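Local coordinates for LAS seventeen-binding protein 3 (Saccharomyces cerevisiae, PDB 1OOT) that probably binds actin filaments and phosphatidylinositol, interacts with LAS17, and is represented here by its SH3 domain, at residues K32-S36 / Q37-W41. Numbering follows the deposited sequence. Where two conformers were deposited one is given.
Sequences KKSDS and QNDWW
Between Ser36 and Asp39 the backbone makes a type I beta turn, its Asp39 N to Ser36 O bond weak at 3.3 Å, while the CA atoms of Lys33 and Trp41 come within 5.0 Å of each other. This n-Src loop, between strands 27-30 and 40-45 of the SH3 fold, illustrates how one hydroxyl can organise a hairpin connection. Ser34 OG donates to the anti lone pair of Asp39 OD2 at 2.7 Å. Ser34 OG also accepts from Ser36 N, closing an ST turn, and from Trp41 NE1 at 3.0 Å, where it lies near the indole plane. A second, weak bond runs from Trp41 NE1 to Ser36 O. With CG between its backbone N and carbonyl carbon (chi1 57°), Lys33 lays CB over the indole face, 3.7 Å from the six-membered ring centroid, a CH-pi contact. The chain then bends, taking Lys33 CE to 3.6 Å from Trp41 CH2. A leucine in place of Trp41 would probably leave Ser34 OG without its indole donor and Lys33 CB without a flat surface to cover. Trp41 touches Phe52 of strand 48-53 and Ala54, while backbone bonds between Lys32 and Thr42 and between Trp41 and Phe52 tie both loop ends into the antiparallel sheet.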
loop_
_atom_site.group_PDB
_atom_site.type_symbol
_atom_site.label_atom_id
_atom_site.label_comp_id
_atom_site.label_asym_id
_atom_site.label_seq_id
_atom_site.Cartn_x
_atom_site.Cartn_y
_atom_site.Cartn_z
ATOM N N LYS A 32 -6.021 -5.565 4.035
ATOM C CA LYS A 32 -6.265 -6.854 3.385
ATOM C C LYS A 32 -5.056 -7.196 2.578
ATOM O O LYS A 32 -4.542 -6.354 1.807
ATOM C CB LYS A 32 -7.498 -6.691 2.442
ATOM C CG LYS A 32 -7.822 -7.897 1.546
ATOM C CD LYS A 32 -8.218 -9.110 2.256
ATOM C CE LYS A 32 -8.578 -10.341 1.266
ATOM N NZ LYS A 32 -7.409 -10.889 0.301
ATOM N N LYS A 33 -4.577 -8.428 2.733
ATOM C CA LYS A 33 -3.506 -8.904 1.895
ATOM C C LYS A 33 -3.896 -10.223 1.257
ATOM O O LYS A 33 -4.802 -10.902 1.743
ATOM C CB LYS A 33 -2.183 -8.981 2.621
ATOM C CG LYS A 33 -2.177 -9.805 3.827
ATOM C CD LYS A 33 -0.772 -9.820 4.462
ATOM C CE LYS A 33 0.287 -10.493 3.594
ATOM N NZ LYS A 33 0.009 -11.975 3.246
ATOM N N SER A 34 -3.197 -10.576 0.198
ATOM C CA SER A 34 -3.355 -11.868 -0.457
ATOM C C SER A 34 -2.110 -12.658 -0.279
ATOM O O SER A 34 -1.199 -12.221 0.417
ATOM C CB SER A 34 -3.524 -11.608 -1.925
ATOM O OG SER A 34 -2.280 -11.238 -2.497
ATOM N N ASP A 35 -2.057 -13.855 -0.889
ATOM C CA ASP A 35 -0.907 -14.746 -0.829
ATOM C C ASP A 35 0.219 -14.415 -1.789
ATOM O O ASP A 35 1.227 -15.103 -1.803
ATOM C CB ASP A 35 -1.312 -16.203 -1.022
ATOM C CG ASP A 35 -2.303 -16.647 -0.001
ATOM O OD1 ASP A 35 -2.184 -16.224 1.173
ATOM O OD2 ASP A 35 -3.271 -17.369 -0.287
ATOM N N SER A 36 0.106 -13.308 -2.521
ATOM C CA SER A 36 1.162 -12.854 -3.419
ATOM C C SER A 36 1.423 -11.390 -3.231
ATOM O O SER A 36 0.518 -10.564 -3.251
ATOM C CB SER A 36 0.780 -13.036 -4.857
ATOM O OG SER A 36 1.638 -12.371 -5.778
ATOM N N GLN A 37 2.711 -11.075 -3.162
ATOM C CA GLN A 37 3.129 -9.695 -3.102
ATOM C C GLN A 37 3.191 -8.987 -4.458
ATOM O O GLN A 37 3.694 -7.906 -4.587
ATOM C CB GLN A 37 4.456 -9.598 -2.365
ATOM C CG GLN A 37 4.256 -8.355 -1.495
ATOM C CD GLN A 37 5.278 -8.016 -0.489
ATOM O OE1 GLN A 37 5.568 -6.839 -0.337
ATOM N NE2 GLN A 37 5.739 -8.978 0.252
ATOM N N ASN A 38 2.581 -9.603 -5.486
ATOM C CA ASN A 38 2.376 -9.011 -6.786
ATOM C C ASN A 38 0.944 -8.625 -7.018
ATOM O O ASN A 38 0.587 -8.173 -8.100
ATOM C CB ASN A 38 2.880 -9.935 -7.885
ATOM C CG ASN A 38 4.364 -9.976 -7.951
ATOM O OD1 ASN A 38 4.971 -11.061 -8.103
ATOM N ND2 ASN A 38 4.982 -8.823 -7.868
ATOM N N ASP A 39 0.101 -8.793 -6.018
ATOM C CA ASP A 39 -1.309 -8.441 -6.161
ATOM C C ASP A 39 -1.530 -7.038 -5.639
ATOM O O ASP A 39 -0.638 -6.407 -5.055
ATOM C CB ASP A 39 -2.137 -9.411 -5.314
ATOM C CG ASP A 39 -2.166 -10.794 -5.861
ATOM O OD1 ASP A 39 -1.910 -10.941 -7.077
ATOM O OD2 ASP A 39 -2.400 -11.763 -5.102
ATOM N N TRP A 40 -2.740 -6.576 -5.742
ATOM C CA TRP A 40 -3.028 -5.308 -5.158
ATOM C C TRP A 40 -3.600 -5.622 -3.789
ATOM O O TRP A 40 -4.426 -6.513 -3.650
ATOM C CB TRP A 40 -3.969 -4.555 -6.080
ATOM C CG TRP A 40 -3.255 -4.025 -7.279
ATOM C CD1 TRP A 40 -2.607 -4.748 -8.220
ATOM C CD2 TRP A 40 -3.116 -2.668 -7.654
ATOM N NE1 TRP A 40 -2.060 -3.919 -9.167
ATOM C CE2 TRP A 40 -2.338 -2.626 -8.822
ATOM C CE3 TRP A 40 -3.522 -1.468 -7.097
ATOM C CZ2 TRP A 40 -2.054 -1.443 -9.496
ATOM C CZ3 TRP A 40 -3.212 -0.303 -7.746
ATOM C CH2 TRP A 40 -2.451 -0.297 -8.922
ATOM N N TRP A 41 -3.038 -4.969 -2.770
ATOM C CA TRP A 41 -3.463 -5.095 -1.402
ATOM C C TRP A 41 -4.225 -3.838 -1.012
ATOM O O TRP A 41 -4.257 -2.867 -1.762
ATOM C CB TRP A 41 -2.250 -5.325 -0.478
ATOM C CG TRP A 41 -1.586 -6.656 -0.662
ATOM C CD1 TRP A 41 -1.947 -7.689 -1.479
ATOM C CD2 TRP A 41 -0.443 -7.104 0.052
ATOM N NE1 TRP A 41 -1.079 -8.739 -1.319
ATOM C CE2 TRP A 41 -0.132 -8.399 -0.396
ATOM C CE3 TRP A 41 0.387 -6.499 1.011
ATOM C CZ2 TRP A 41 0.935 -9.118 0.106
ATOM C CZ3 TRP A 41 1.491 -7.207 1.466
ATOM C CH2 TRP A 41 1.748 -8.496 1.017
HETATM O O HOH W 1 3.745 -13.560 -6.666
#